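Local atomic coordinates of cupin type-2 domain-containing protein (Burkholderia xenovorans, PDB entry 2O8Q), a protein that is of unknown function but adopts a cupin-like fold and binds a nickel ion, which suggests a metal-dependent role. Residues A[66-72]-A[109-115]. Residues are numbered along the deposited sequence; the frame is centred on the assembly and turned at random. Where two conformers were deposited one is given.
Sequences QLFYVLR and DLEVLEI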
loop_
_atom_site.group_PDB
_atom_site.type_symbol
_atom_site.label_atom_id
_atom_site.label_comp_id
_atom_site.label_asym_id
_atom_site.label_seq_id
_atom_site.Cartn_x
_atom_site.Cartn_y
_atom_site.Cartn_z
ATOM N N GLN A 66 1.342 6.523 -6.868
ATOM C CA GLN A 66 1.285 7.929 -7.138
ATOM C C GLN A 66 0.216 8.278 -8.200
ATOM O O GLN A 66 0.258 7.782 -9.306
ATOM C CB GLN A 66 2.662 8.424 -7.627
ATOM C CG GLN A 66 2.702 9.930 -7.809
ATOM C CD GLN A 66 4.137 10.421 -8.020
ATOM O OE1 GLN A 66 4.868 9.846 -8.840
ATOM N NE2 GLN A 66 4.525 11.495 -7.276
ATOM N N LEU A 67 -0.726 9.147 -7.814
ATOM C CA LEU A 67 -1.806 9.554 -8.718
ATOM C C LEU A 67 -2.040 11.038 -8.667
ATOM O O LEU A 67 -2.055 11.612 -7.574
ATOM C CB LEU A 67 -3.132 8.885 -8.281
ATOM C CG LEU A 67 -4.395 9.124 -9.118
ATOM C CD1 LEU A 67 -4.298 8.639 -10.576
ATOM C CD2 LEU A 67 -5.617 8.458 -8.436
ATOM N N PHE A 68 -2.231 11.674 -9.831
ATOM C CA PHE A 68 -2.625 13.077 -9.917
ATOM C C PHE A 68 -4.014 13.155 -10.533
ATOM O O PHE A 68 -4.328 12.417 -11.498
ATOM C CB PHE A 68 -1.678 13.843 -10.845
ATOM C CG PHE A 68 -0.301 13.951 -10.265
ATOM C CD1 PHE A 68 0.009 14.932 -9.327
ATOM C CD2 PHE A 68 0.635 12.981 -10.515
ATOM C CE1 PHE A 68 1.254 14.975 -8.739
ATOM C CE2 PHE A 68 1.865 13.045 -9.915
ATOM C CZ PHE A 68 2.172 14.013 -9.029
ATOM N N TYR A 69 -4.820 14.047 -9.967
ATOM C CA TYR A 69 -6.161 14.371 -10.508
ATOM C C TYR A 69 -6.261 15.881 -10.632
ATOM O O TYR A 69 -6.196 16.580 -9.677
ATOM C CB TYR A 69 -7.285 13.804 -9.631
ATOM C CG TYR A 69 -8.660 13.909 -10.254
ATOM C CD1 TYR A 69 -9.366 15.093 -10.154
ATOM C CD2 TYR A 69 -9.199 12.872 -10.994
ATOM C CE1 TYR A 69 -10.610 15.205 -10.749
ATOM C CE2 TYR A 69 -10.431 12.972 -11.567
ATOM C CZ TYR A 69 -11.139 14.139 -11.459
ATOM O OH TYR A 69 -12.388 14.257 -12.062
ATOM N N VAL A 70 -6.413 16.370 -11.854
ATOM C CA VAL A 70 -6.451 17.812 -12.097
ATOM C C VAL A 70 -7.807 18.399 -11.741
ATOM O O VAL A 70 -8.854 17.974 -12.235
ATOM C CB VAL A 70 -6.065 18.161 -13.541
ATOM C CG1 VAL A 70 -6.109 19.694 -13.717
ATOM C CG2 VAL A 70 -4.685 17.598 -13.857
ATOM N N LEU A 71 -7.775 19.420 -10.864
ATOM C CA LEU A 71 -9.003 20.057 -10.353
ATOM C C LEU A 71 -9.361 21.329 -11.137
ATOM O O LEU A 71 -10.523 21.724 -11.215
ATOM C CB LEU A 71 -8.811 20.378 -8.864
ATOM C CG LEU A 71 -8.534 19.171 -7.960
ATOM C CD1 LEU A 71 -8.088 19.642 -6.567
ATOM C CD2 LEU A 71 -9.759 18.247 -7.903
ATOM N N ARG A 72 -8.334 22.018 -11.656
ATOM C CA ARG A 72 -8.493 23.319 -12.341
ATOM C C ARG A 72 -7.265 23.543 -13.198
ATOM O O ARG A 72 -6.178 23.118 -12.865
ATOM C CB ARG A 72 -8.604 24.444 -11.315
ATOM C CG ARG A 72 -8.980 25.806 -11.899
ATOM C CD ARG A 72 -9.030 26.920 -10.803
ATOM N NE ARG A 72 -7.735 27.044 -10.107
ATOM C CZ ARG A 72 -7.202 28.184 -9.656
ATOM N NH1 ARG A 72 -7.843 29.348 -9.829
ATOM N NH2 ARG A 72 -6.010 28.168 -9.042
ATOM N N ASP A 109 -3.532 28.954 -13.351
ATOM C CA ASP A 109 -4.576 28.540 -12.427
ATOM C C ASP A 109 -4.547 27.034 -12.117
ATOM O O ASP A 109 -5.507 26.504 -11.564
ATOM C CB ASP A 109 -5.939 28.958 -12.938
ATOM C CG ASP A 109 -6.336 28.275 -14.210
ATOM O OD1 ASP A 109 -5.469 27.771 -14.953
ATOM O OD2 ASP A 109 -7.545 28.224 -14.470
ATOM N N LEU A 110 -3.479 26.338 -12.468
ATOM C CA LEU A 110 -3.447 24.909 -12.171
ATOM C C LEU A 110 -3.713 24.601 -10.684
ATOM O O LEU A 110 -3.086 25.193 -9.794
ATOM C CB LEU A 110 -2.095 24.284 -12.531
ATOM C CG LEU A 110 -1.874 22.804 -12.166
ATOM C CD1 LEU A 110 -2.765 21.957 -13.067
ATOM C CD2 LEU A 110 -0.382 22.446 -12.246
ATOM N N GLU A 111 -4.603 23.640 -10.453
ATOM C CA GLU A 111 -4.796 23.023 -9.129
ATOM C C GLU A 111 -4.918 21.524 -9.340
ATOM O O GLU A 111 -5.753 21.103 -10.133
ATOM C CB GLU A 111 -6.071 23.572 -8.493
ATOM C CG GLU A 111 -6.226 23.238 -7.012
ATOM C CD GLU A 111 -7.456 23.879 -6.387
ATOM O OE1 GLU A 111 -8.409 24.189 -7.138
ATOM O OE2 GLU A 111 -7.473 24.063 -5.156
ATOM N N VAL A 112 -4.110 20.726 -8.641
ATOM C CA VAL A 112 -4.054 19.298 -8.870
ATOM C C VAL A 112 -3.951 18.597 -7.530
ATOM O O VAL A 112 -3.143 18.987 -6.682
ATOM C CB VAL A 112 -2.894 18.941 -9.865
ATOM C CG1 VAL A 112 -1.555 19.398 -9.351
ATOM C CG2 VAL A 112 -2.908 17.436 -10.206
ATOM N N LEU A 113 -4.709 17.533 -7.359
ATOM C CA LEU A 113 -4.607 16.688 -6.181
ATOM C C LEU A 113 -3.599 15.572 -6.478
ATOM O O LEU A 113 -3.651 14.914 -7.505
ATOM C CB LEU A 113 -5.973 16.068 -5.895
ATOM C CG LEU A 113 -6.091 15.094 -4.720
ATOM C CD1 LEU A 113 -5.856 15.775 -3.347
ATOM C CD2 LEU A 113 -7.486 14.341 -4.767
ATOM N N GLU A 114 -2.684 15.376 -5.541
ATOM C CA GLU A 114 -1.692 14.322 -5.598
ATOM C C GLU A 114 -1.961 13.395 -4.412
ATOM O O GLU A 114 -2.095 13.867 -3.295
ATOM C CB GLU A 114 -0.244 14.842 -5.478
ATOM C CG GLU A 114 0.831 13.741 -5.524
ATOM C CD GLU A 114 2.241 14.264 -5.515
ATOM O OE1 GLU A 114 2.473 15.428 -5.070
ATOM O OE2 GLU A 114 3.178 13.522 -5.928
ATOM N N ILE A 115 -2.004 12.084 -4.697
ATOM C CA ILE A 115 -2.115 11.024 -3.698
ATOM C C ILE A 115 -0.888 10.144 -3.890
ATOM O O ILE A 115 -0.629 9.683 -4.987
ATOM C CB ILE A 115 -3.398 10.200 -3.840
ATOM C CG1 ILE A 115 -4.622 11.106 -4.008
ATOM C CG2 ILE A 115 -3.489 9.191 -2.666
ATOM C CD1 ILE A 115 -5.063 11.376 -5.472
#
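Leu-67 and Tyr-69 of strand 66-72 pair with Ile-115 and Leu-113 of the antiparallel strand 111-115, each couple joined by two backbone hydrogen bonds. The ladder breaks at a classic beta bulge, where Leu-71 and Arg-72 both face Glu-111. Glu-111 O accepts from Leu-71 N at 2.7 Å and from Arg-72 N at 3.1 Å, while Glu-111 N returns a bond to Arg-72 O.

At the end nearest the nickel, Gln-66 NE2 donates to Glu-114 OE2 (2.8 Å, 146° at the hydrogen), with amide and carboxylate nearly coplanar. OE1 is hydrogen-bonded to His-44 NE2, so both oxygens of this buried carboxylate are held and its rotation fixed. The extended Glu-114 chain, CG anti to the backbone N (chi1 180°), runs alongside the Phe-68 ring, which packs against its methylenes, Glu-114 CG 3.5 Å from Phe-68 CE1.

On the same face, Val-112 CG2 reaches the ring edge of Phe-68 and lies 4.1 Å from Val-70 CG2. Beta-branched valines suit extended strands, and their short side chains pack closely here. On the opposite face, Leu-67 CD2 meets Ile-115 CD1 at 4.2 Å. At the exposed end, Arg-72 bends at chi3 (58°), bringing Asp-109 CB 3.6 Å from the guanidinium plane, over its centre; the opposite charges form no salt bridge, and Asp-109 OD1 is hydrogen-bonded to Ser-107 OG.

Strand 92-94 flanks 66-72 and strand 42-48 flanks 111-116, centring the pair in the cupin fold's larger sheet. Val-70 and Leu-110 pack on Val-75 of strand 74-79, whereas Leu-67 and Leu-71 meet Ala-43 and Leu-71 of a second subunit.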